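Local coordinates for protein paenibacillus xanthan lyase (Paenibacillus, PDB 6F2P) that catalyses the eliminative cleavage of xanthan, probably releasing the terminal mannose of its side chains as other xanthan lyases do, at residues L536-M542 / V569-A575; M542-I548 / Y561-A567; I762-Y768 / L811-Q815. All coordinates share one frame; numbering follows the deposited sequence.

Contact 1: L536-M542 / V569-A575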
loop_
_atom_site.group_PDB
_atom_site.type_symbol
_atom_site.label_atom_id
_atom_site.label_comp_id
_atom_site.label_asym_id
_atom_site.label_seq_id
_atom_site.Cartn_x
_atom_site.Cartn_y
_atom_site.Cartn_z
ATOM N N LEU A 536 26.130 32.662 4.445
ATOM C CA LEU A 536 26.498 31.298 4.810
ATOM C C LEU A 536 27.089 31.270 6.208
ATOM O O LEU A 536 27.849 32.153 6.582
ATOM C CB LEU A 536 27.502 30.739 3.809
ATOM C CG LEU A 536 26.968 30.672 2.384
ATOM C CD1 LEU A 536 28.095 30.411 1.412
ATOM C CD2 LEU A 536 25.936 29.572 2.300
ATOM N N GLY A 537 26.734 30.249 6.977
ATOM C CA GLY A 537 27.164 30.146 8.355
ATOM C C GLY A 537 26.023 30.436 9.308
ATOM O O GLY A 537 26.073 30.040 10.479
ATOM N N TRP A 538 24.995 31.122 8.801
ATOM C CA TRP A 538 23.809 31.471 9.593
ATOM C C TRP A 538 23.168 30.281 10.297
ATOM O O TRP A 538 22.960 29.223 9.699
ATOM C CB TRP A 538 22.757 32.154 8.735
ATOM C CG TRP A 538 21.508 32.470 9.501
ATOM C CD1 TRP A 538 21.280 33.568 10.285
ATOM C CD2 TRP A 538 20.314 31.685 9.558
ATOM N NE1 TRP A 538 20.018 33.509 10.828
ATOM C CE2 TRP A 538 19.406 32.363 10.394
ATOM C CE3 TRP A 538 19.924 30.473 8.980
ATOM C CZ2 TRP A 538 18.133 31.869 10.665
ATOM C CZ3 TRP A 538 18.661 29.986 9.251
ATOM C CH2 TRP A 538 17.780 30.682 10.086
ATOM N N SER A 539 22.841 30.479 11.570
ATOM C CA SER A 539 22.340 29.410 12.418
ATOM C C SER A 539 21.626 29.976 13.648
ATOM O O SER A 539 22.197 30.780 14.398
ATOM C CB SER A 539 23.491 28.509 12.847
ATOM O OG SER A 539 23.031 27.450 13.662
ATOM N N GLU A 540 20.382 29.547 13.848
ATOM C CA GLU A 540 19.538 30.035 14.932
ATOM C C GLU A 540 18.606 28.938 15.417
ATOM O O GLU A 540 18.222 28.068 14.641
ATOM C CB GLU A 540 18.654 31.184 14.443
ATOM C CG GLU A 540 19.372 32.457 14.025
ATOM C CD GLU A 540 18.388 33.571 13.718
ATOM O OE1 GLU A 540 18.814 34.676 13.312
ATOM O OE2 GLU A 540 17.174 33.331 13.887
ATOM N N THR A 541 18.239 28.985 16.696
ATOM C CA THR A 541 17.072 28.253 17.177
ATOM C C THR A 541 15.912 29.236 17.298
ATOM O O THR A 541 15.810 29.954 18.288
ATOM C CB THR A 541 17.327 27.586 18.532
ATOM O OG1 THR A 541 18.380 26.629 18.400
ATOM C CG2 THR A 541 16.109 26.862 18.983
ATOM N N MET A 542 15.054 29.271 16.278
ATOM C CA MET A 542 14.006 30.289 16.146
ATOM C C MET A 542 12.691 29.935 16.842
ATOM O O MET A 542 11.907 29.136 16.322
ATOM C CB MET A 542 13.707 30.525 14.671
ATOM C CG MET A 542 14.917 30.764 13.828
ATOM S SD MET A 542 14.467 30.905 12.089
ATOM C CE MET A 542 14.038 29.195 11.713
ATOM N N VAL A 569 11.668 26.270 15.724
ATOM C CA VAL A 569 12.320 25.736 14.530
ATOM C C VAL A 569 13.805 26.120 14.444
ATOM O O VAL A 569 14.136 27.301 14.341
ATOM C CB VAL A 569 11.633 26.249 13.247
ATOM C CG1 VAL A 569 12.188 25.533 12.019
ATOM C CG2 VAL A 569 10.129 26.090 13.347
ATOM N N LYS A 570 14.690 25.126 14.466
ATOM C CA LYS A 570 16.120 25.371 14.246
ATOM C C LYS A 570 16.423 25.564 12.763
ATOM O O LYS A 570 15.829 24.909 11.907
ATOM C CB LYS A 570 16.967 24.228 14.818
ATOM C CG LYS A 570 16.814 24.068 16.319
ATOM C CD LYS A 570 17.795 23.064 16.879
ATOM C CE LYS A 570 17.747 23.053 18.398
ATOM N NZ LYS A 570 18.844 22.235 18.979
ATOM N N GLY A 571 17.346 26.472 12.466
ATOM C CA GLY A 571 17.680 26.800 11.093
ATOM C C GLY A 571 19.178 26.849 10.865
ATOM O O GLY A 571 19.944 27.208 11.764
ATOM N N LEU A 572 19.599 26.483 9.657
ATOM C CA LEU A 572 21.011 26.480 9.312
ATOM C C LEU A 572 21.199 26.720 7.821
ATOM O O LEU A 572 20.708 25.949 6.996
ATOM C CB LEU A 572 21.650 25.152 9.706
ATOM C CG LEU A 572 23.105 24.947 9.258
ATOM C CD1 LEU A 572 24.033 26.005 9.851
ATOM C CD2 LEU A 572 23.605 23.561 9.625
ATOM N N ARG A 573 21.896 27.801 7.479
ATOM C CA ARG A 573 22.301 28.057 6.103
ATOM C C ARG A 573 23.819 27.842 5.986
ATOM O O ARG A 573 24.602 28.607 6.536
ATOM C CB ARG A 573 21.917 29.478 5.696
ATOM C CG ARG A 573 22.208 29.796 4.250
ATOM C CD ARG A 573 22.138 31.279 3.990
ATOM N NE ARG A 573 20.839 31.831 4.347
ATOM C CZ ARG A 573 19.879 32.109 3.472
ATOM N NH1 ARG A 573 20.078 31.882 2.177
ATOM N NH2 ARG A 573 18.723 32.615 3.892
ATOM N N GLU A 574 24.237 26.784 5.301
ATOM C CA GLU A 574 25.660 26.471 5.241
ATOM C C GLU A 574 26.064 25.945 3.879
ATOM O O GLU A 574 25.211 25.522 3.092
ATOM C CB GLU A 574 26.037 25.453 6.317
ATOM C CG GLU A 574 25.345 24.121 6.155
ATOM C CD GLU A 574 25.891 23.068 7.086
ATOM O OE1 GLU A 574 25.493 21.890 6.968
ATOM O OE2 GLU A 574 26.726 23.419 7.936
ATOM N N ALA A 575 27.369 25.994 3.606
ATOM C CA ALA A 575 27.951 25.366 2.422
ATOM C C ALA A 575 28.434 23.985 2.822
ATOM O O ALA A 575 29.006 23.799 3.903
ATOM C CB ALA A 575 29.103 26.191 1.878
#
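Gly-537 and Trp-538 share Arg-573 as their partner in a G1 beta bulge: Gly-537 N donates to Arg-573 O at 2.7 Å, and Arg-573 N to Trp-538 O at 2.8 Å. At Gly-537, phi is positive (107°) and a CB would jam against the preceding carbonyl. Beyond the bulge the axes of strands 539-542 and 569-575 run antiparallel at 168°. Glu-540 and Gly-571 exchange N-H and C=O in both directions, as do Met-542 and Val-569, while Leu-572 CA lies 3.4 Å from Trp-538 O in a CA-H...O contact. With CG anti to the backbone N (chi1 178°), the Trp-538 indole reaches back over the partner strand, putting CZ3 3.6 Å from Gly-571 C; a side chain on Gly-571 would run into its CH2. Met-542 SD meets the indole at its edge, in plane, and Met-542 CE packs 4.1 Å from Val-569 CB. Trp-538 NE1 bonds weakly to Glu-540 OE1, at 3.0 Å. Without the indole, as with an alanine here, Gly-571 would probably lose its cover and Glu-540 OE1 its weak bond. Thr-541 and Lys-570 extend the same way, Thr-541 OG1 3.6 Å from Lys-570 CE; the Arg-573 guanidinium bonds to the carbonyls of Gly-521 and Asn-523. Backbone bonds join an edge strand of the polysaccharide lyase super-sandwich domain to its sheet, while salt bridges hold the charges, Lys-570 with Asp-605 of strand 595-607 and Glu-540 with Lys-532.

Contact 2: M542-I548 / Y561-A567. With CA (calcium ion), chain I.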
loop_
_atom_site.group_PDB
_atom_site.type_symbol
_atom_site.label_atom_id
_atom_site.label_comp_id
_atom_site.label_asym_id
_atom_site.label_seq_id
_atom_site.Cartn_x
_atom_site.Cartn_y
_atom_site.Cartn_z
ATOM N N MET A 542 15.054 29.271 16.278
ATOM C CA MET A 542 14.006 30.289 16.146
ATOM C C MET A 542 12.691 29.935 16.842
ATOM O O MET A 542 11.907 29.136 16.322
ATOM C CB MET A 542 13.707 30.525 14.671
ATOM C CG MET A 542 14.917 30.764 13.828
ATOM S SD MET A 542 14.467 30.905 12.089
ATOM C CE MET A 542 14.038 29.195 11.713
ATOM N N THR A 543 12.429 30.549 17.993
ATOM C CA THR A 543 11.213 30.237 18.743
ATOM C C THR A 543 10.018 31.089 18.327
ATOM O O THR A 543 10.171 32.148 17.706
ATOM C CB THR A 543 11.419 30.350 20.265
ATOM O OG1 THR A 543 12.000 31.622 20.579
ATOM C CG2 THR A 543 12.328 29.240 20.759
ATOM N N GLY A 544 8.825 30.618 18.679
ATOM C CA GLY A 544 7.602 31.305 18.313
ATOM C C GLY A 544 7.490 31.501 16.815
ATOM O O GLY A 544 7.000 32.530 16.337
ATOM N N THR A 545 7.955 30.512 16.060
ATOM C CA THR A 545 7.887 30.600 14.612
ATOM C C THR A 545 6.473 30.284 14.131
ATOM O O THR A 545 5.921 29.221 14.447
ATOM C CB THR A 545 8.888 29.655 13.941
ATOM O OG1 THR A 545 10.179 29.833 14.536
ATOM C CG2 THR A 545 8.963 29.946 12.441
ATOM N N ASN A 546 5.896 31.213 13.372
ATOM C CA ASN A 546 4.542 31.047 12.855
ATOM C C ASN A 546 4.560 30.628 11.400
ATOM O O ASN A 546 3.871 29.690 10.985
ATOM C CB ASN A 546 3.759 32.347 13.000
ATOM C CG ASN A 546 3.581 32.753 14.438
ATOM O OD1 ASN A 546 3.412 31.903 15.319
ATOM N ND2 ASN A 546 3.628 34.057 14.696
ATOM N N TYR A 547 5.351 31.344 10.618
ATOM C CA TYR A 547 5.518 30.994 9.226
ATOM C C TYR A 547 6.922 31.336 8.744
ATOM O O TYR A 547 7.650 32.081 9.401
ATOM C CB TYR A 547 4.444 31.657 8.356
ATOM C CG TYR A 547 4.250 33.140 8.590
ATOM C CD1 TYR A 547 3.451 33.604 9.631
ATOM C CD2 TYR A 547 4.843 34.079 7.752
ATOM C CE1 TYR A 547 3.262 34.964 9.839
ATOM C CE2 TYR A 547 4.662 35.433 7.951
ATOM C CZ TYR A 547 3.869 35.874 8.992
ATOM O OH TYR A 547 3.682 37.230 9.193
ATOM N N ILE A 548 7.295 30.763 7.605
ATOM C CA ILE A 548 8.611 30.949 7.025
ATOM C C ILE A 548 8.432 30.989 5.514
ATOM O O ILE A 548 7.607 30.256 4.965
ATOM C CB ILE A 548 9.547 29.770 7.394
ATOM C CG1 ILE A 548 9.857 29.759 8.890
ATOM C CG2 ILE A 548 10.855 29.837 6.619
ATOM C CD1 ILE A 548 10.862 28.701 9.291
ATOM N N TYR A 561 6.184 27.713 4.725
ATOM C CA TYR A 561 6.029 26.769 5.826
ATOM C C TYR A 561 5.191 27.422 6.917
ATOM O O TYR A 561 5.563 28.452 7.465
ATOM C CB TYR A 561 7.380 26.351 6.405
ATOM C CG TYR A 561 8.418 25.971 5.376
ATOM C CD1 TYR A 561 9.057 26.947 4.615
ATOM C CD2 TYR A 561 8.784 24.643 5.184
ATOM C CE1 TYR A 561 10.007 26.616 3.675
ATOM C CE2 TYR A 561 9.744 24.300 4.242
ATOM C CZ TYR A 561 10.347 25.300 3.491
ATOM O OH TYR A 561 11.291 25.007 2.547
ATOM N N TYR A 562 4.054 26.826 7.232
ATOM C CA TYR A 562 3.207 27.364 8.272
ATOM C C TYR A 562 3.275 26.422 9.462
ATOM O O TYR A 562 3.246 25.205 9.299
ATOM C CB TYR A 562 1.783 27.562 7.740
ATOM C CG TYR A 562 0.698 27.625 8.790
ATOM C CD1 TYR A 562 0.740 28.564 9.812
ATOM C CD2 TYR A 562 -0.380 26.752 8.743
ATOM C CE1 TYR A 562 -0.246 28.610 10.774
ATOM C CE2 TYR A 562 -1.373 26.793 9.694
ATOM C CZ TYR A 562 -1.305 27.720 10.708
ATOM O OH TYR A 562 -2.308 27.752 11.658
ATOM N N PHE A 563 3.411 26.985 10.658
ATOM C CA PHE A 563 3.527 26.172 11.861
ATOM C C PHE A 563 2.371 26.415 12.825
ATOM O O PHE A 563 2.410 27.336 13.635
ATOM C CB PHE A 563 4.890 26.391 12.525
ATOM C CG PHE A 563 6.041 26.089 11.610
ATOM C CD1 PHE A 563 6.540 27.060 10.751
ATOM C CD2 PHE A 563 6.594 24.820 11.567
ATOM C CE1 PHE A 563 7.591 26.774 9.883
ATOM C CE2 PHE A 563 7.639 24.535 10.706
ATOM C CZ PHE A 563 8.135 25.516 9.865
ATOM N N PRO A 564 1.330 25.579 12.729
ATOM C CA PRO A 564 0.120 25.704 13.553
ATOM C C PRO A 564 0.449 25.739 15.043
ATOM O O PRO A 564 1.059 24.801 15.589
ATOM C CB PRO A 564 -0.667 24.441 13.212
ATOM C CG PRO A 564 -0.193 24.069 11.838
ATOM C CD PRO A 564 1.246 24.461 11.772
ATOM N N GLY A 565 0.060 26.835 15.689
ATOM C CA GLY A 565 0.262 26.990 17.118
ATOM C C GLY A 565 1.617 27.575 17.432
ATOM O O GLY A 565 1.952 27.793 18.596
ATOM N N GLY A 566 2.389 27.837 16.382
ATOM C CA GLY A 566 3.772 28.245 16.530
ATOM C C GLY A 566 4.683 27.079 16.884
ATOM O O GLY A 566 4.246 26.117 17.520
ATOM N N ALA A 567 5.951 27.159 16.471
ATOM C CA ALA A 567 6.934 26.126 16.806
ATOM C C ALA A 567 8.338 26.681 17.009
ATOM O O ALA A 567 8.696 27.738 16.478
ATOM C CB ALA A 567 6.958 25.033 15.739
HETATM CA CA CA I . 1.988 26.727 20.871
HETATM O O HOH W 1 1.616 30.032 13.982
HETATM O O HOH W 2 4.314 26.396 20.463
#
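Thr-545 pairs with Ala-567 and Ile-548 with Tyr-561 as hydrogen-bonded antiparallel pairs, strands 545-548 and 561-563 lying 4.7 Å apart at 167°, while segment 561-567 turns a corner through the type II turn from Phe-563 to Gly-566. Near the corner Phe-563 N donates to Asn-546 O at 2.8 Å. The Phe-563 ring presents its edge to Tyr-547 CA, and its CE1 sits 3.8 Å from Ile-548 CD1. Ile-548 also crosses Tyr-561 at a slant, Ile-548 CG2 lying 3.9 Å from Tyr-561 CD1. In Thr-545, chi1 of -49° carries OG1 back beside the backbone N, from where it donates to Met-542 O at 2.6 Å, above the carbonyl plane; this bond spans the corner that segment 542-548 makes at Gly-544. One water donates to both Asn-546 OD1 and Phe-563 O, tying the asparagine to the turn. A calcium ion is bound by Gly-565 O at 2.5 Å and by a second water, which donates to Gly-566 O. Positive phi favours glycine at both, Gly-565 being third in the turn. The hairpin of strands 545-550 and 559-563 continues a large antiparallel sheet of the super-sandwich domain, between strands 525-527 and 613-621. Tyr-547 and Tyr-562 face helix 625-633, whereas Ile-548 and Phe-563 lie on the other face, where Ile-548 packs on Leu-525 and Val-527 and Phe-563 meets Val-569.

Contact 3: I762-Y768 / L811-Q815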
loop_
_atom_site.group_PDB
_atom_site.type_symbol
_atom_site.label_atom_id
_atom_site.label_comp_id
_atom_site.label_asym_id
_atom_site.label_seq_id
_atom_site.Cartn_x
_atom_site.Cartn_y
_atom_site.Cartn_z
ATOM N N ILE A 762 -28.845 -6.502 10.213
ATOM C CA ILE A 762 -28.140 -7.654 9.667
ATOM C C ILE A 762 -28.005 -8.713 10.747
ATOM O O ILE A 762 -27.190 -8.575 11.657
ATOM C CB ILE A 762 -26.735 -7.256 9.162
ATOM C CG1 ILE A 762 -26.841 -6.197 8.064
ATOM C CG2 ILE A 762 -25.969 -8.467 8.652
ATOM C CD1 ILE A 762 -25.499 -5.791 7.493
ATOM N N PRO A 763 -28.812 -9.779 10.658
ATOM C CA PRO A 763 -28.812 -10.791 11.725
ATOM C C PRO A 763 -27.513 -11.589 11.733
ATOM O O PRO A 763 -26.737 -11.494 10.772
ATOM C CB PRO A 763 -29.995 -11.685 11.355
ATOM C CG PRO A 763 -30.134 -11.529 9.877
ATOM C CD PRO A 763 -29.723 -10.124 9.553
ATOM N N ILE A 764 -27.270 -12.343 12.801
ATOM C CA ILE A 764 -26.068 -13.162 12.891
ATOM C C ILE A 764 -26.070 -14.204 11.780
ATOM O O ILE A 764 -26.936 -15.072 11.743
ATOM C CB ILE A 764 -25.978 -13.875 14.243
ATOM C CG1 ILE A 764 -25.945 -12.854 15.382
ATOM C CG2 ILE A 764 -24.774 -14.779 14.284
ATOM C CD1 ILE A 764 -24.774 -11.881 15.311
ATOM N N PRO A 765 -25.099 -14.118 10.861
ATOM C CA PRO A 765 -25.063 -14.992 9.681
ATOM C C PRO A 765 -24.806 -16.466 10.006
ATOM O O PRO A 765 -23.833 -17.033 9.516
ATOM C CB PRO A 765 -23.894 -14.423 8.868
ATOM C CG PRO A 765 -23.026 -13.777 9.870
ATOM C CD PRO A 765 -23.962 -13.182 10.886
ATOM N N ASN A 766 -25.669 -17.075 10.809
ATOM C CA ASN A 766 -25.537 -18.488 11.151
ATOM C C ASN A 766 -25.972 -19.389 10.004
ATOM O O ASN A 766 -26.970 -19.109 9.344
ATOM C CB ASN A 766 -26.352 -18.814 12.410
ATOM C CG ASN A 766 -25.658 -18.367 13.689
ATOM O OD1 ASN A 766 -24.436 -18.481 13.821
ATOM N ND2 ASN A 766 -26.437 -17.858 14.640
ATOM N N PRO A 767 -25.210 -20.467 9.748
ATOM C CA PRO A 767 -23.951 -20.765 10.441
ATOM C C PRO A 767 -22.756 -20.092 9.762
ATOM O O PRO A 767 -22.830 -19.752 8.578
ATOM C CB PRO A 767 -23.841 -22.285 10.305
ATOM C CG PRO A 767 -24.480 -22.568 8.988
ATOM C CD PRO A 767 -25.592 -21.547 8.816
ATOM N N TYR A 768 -21.676 -19.888 10.513
ATOM C CA TYR A 768 -20.438 -19.379 9.953
ATOM C C TYR A 768 -19.676 -20.584 9.416
ATOM O O TYR A 768 -19.064 -21.314 10.191
ATOM C CB TYR A 768 -19.588 -18.729 11.044
ATOM C CG TYR A 768 -20.102 -17.427 11.625
ATOM C CD1 TYR A 768 -21.000 -17.417 12.686
ATOM C CD2 TYR A 768 -19.646 -16.208 11.147
ATOM C CE1 TYR A 768 -21.452 -16.227 13.231
ATOM C CE2 TYR A 768 -20.089 -15.018 11.683
ATOM C CZ TYR A 768 -20.992 -15.034 12.723
ATOM O OH TYR A 768 -21.434 -13.846 13.256
ATOM N N LEU A 811 -14.481 -13.848 12.334
ATOM C CA LEU A 811 -15.923 -13.909 12.144
ATOM C C LEU A 811 -16.521 -12.519 12.299
ATOM O O LEU A 811 -16.145 -11.767 13.203
ATOM C CB LEU A 811 -16.561 -14.852 13.168
ATOM C CG LEU A 811 -16.419 -16.374 13.020
ATOM C CD1 LEU A 811 -14.957 -16.835 13.058
ATOM C CD2 LEU A 811 -17.238 -17.076 14.107
ATOM N N ASP A 812 -17.450 -12.177 11.414
ATOM C CA ASP A 812 -18.164 -10.914 11.523
ATOM C C ASP A 812 -19.392 -11.073 12.430
ATOM O O ASP A 812 -20.409 -11.633 12.017
ATOM C CB ASP A 812 -18.588 -10.425 10.138
ATOM C CG ASP A 812 -19.123 -9.005 10.157
ATOM O OD1 ASP A 812 -19.271 -8.432 11.264
ATOM O OD2 ASP A 812 -19.405 -8.464 9.063
ATOM N N VAL A 813 -19.291 -10.588 13.665
ATOM C CA VAL A 813 -20.417 -10.619 14.592
ATOM C C VAL A 813 -21.240 -9.345 14.410
ATOM O O VAL A 813 -20.895 -8.281 14.937
ATOM C CB VAL A 813 -19.944 -10.751 16.051
ATOM C CG1 VAL A 813 -21.140 -10.781 17.014
ATOM C CG2 VAL A 813 -19.077 -11.996 16.211
ATOM N N THR A 814 -22.334 -9.469 13.665
ATOM C CA THR A 814 -23.068 -8.312 13.153
ATOM C C THR A 814 -24.033 -7.671 14.142
ATOM O O THR A 814 -24.550 -6.584 13.886
ATOM C CB THR A 814 -23.858 -8.691 11.899
ATOM O OG1 THR A 814 -24.869 -9.642 12.249
ATOM C CG2 THR A 814 -22.925 -9.299 10.852
ATOM N N GLN A 815 -24.288 -8.349 15.258
ATOM C CA GLN A 815 -25.182 -7.831 16.293
ATOM C C GLN A 815 -24.537 -8.010 17.654
ATOM O O GLN A 815 -24.240 -9.135 18.058
ATOM C CB GLN A 815 -26.536 -8.556 16.277
ATOM C CG GLN A 815 -27.318 -8.382 14.992
ATOM C CD GLN A 815 -27.685 -6.932 14.740
ATOM O OE1 GLN A 815 -27.840 -6.146 15.675
ATOM N NE2 GLN A 815 -27.829 -6.571 13.472
HETATM O O HOH W 3 -27.446 -4.464 10.953
#
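Thr-814 holds OG1 between its backbone N and carbonyl carbon (chi1 65°), and Gln-815 bends at chi2 (-63°), two torsions that bring both polar ends to Ile-762 O. Thr-814 OG1 donates to that oxygen at 2.6 Å and Gln-815 NE2 at 2.8 Å. They arrive from opposite faces of the carbonyl plane, each well above it, and the hydrogen bond from Gln-815 NE2 is nearly straight (168° at the hydrogen), with the oxygen lying in the glutamine amide plane. A water accepts from Ile-762 N and, weakly, from the same NE2. Apolar groups fill in around this grip: Ile-762 CG2 touches Thr-814 CG2 at 3.8 Å, the two side chains crossing nearly perpendicularly, and Ile-764 CD1 runs past the threonine to lie 3.9 Å from Gln-815 CB. The Pro-765 ring, at the centre of an inverse gamma turn, brings its CD to 4.0 Å from Thr-814 CG2. At the other end Leu-811 CD2 sits over one face of the Tyr-768 ring, 3.9 Å from the ring centroid, a CH-pi contact. The opposite face looks onto Pro-765 O. Tyr-768 OH donates to Asp-812 O at 2.7 Å from above the carbonyl plane, while the Asp-812 carboxylate turns to Tyr-705 and Lys-734, on strands 703-708 and 731-736. Segment 762-768 has no beta pairing with 811-815; instead, side-chain donors on both segments bond to main-chain carbonyls of the other, probably helping to hold the irregular link between strands 744-750 and 768-769 against 811-815, with hydrocarbon packing between.

Overall arrangement
Contacts 1 and 2 adjoin within the super-sandwich domain, sharing Met-542 and strands 539-543 and 566-578; their centres are 15 Å apart, and Val-569 CG2 packs 3.8 Å from Thr-545 CB between them. Contact 1 attaches the outermost strand of one sheet, whereas contact 2 follows the same two strands round their corners into the neighbouring sheet. Contact 3 lies 61 Å from contact 1 between centres, in a later beta domain on the opposite side of the chain's centre. All three are partly buried, mixing core and surface residues. Backbone pairing dominates the first two, supplemented by water and calcium at the turn of contact 2; contact 3 relies on side-chain donors instead.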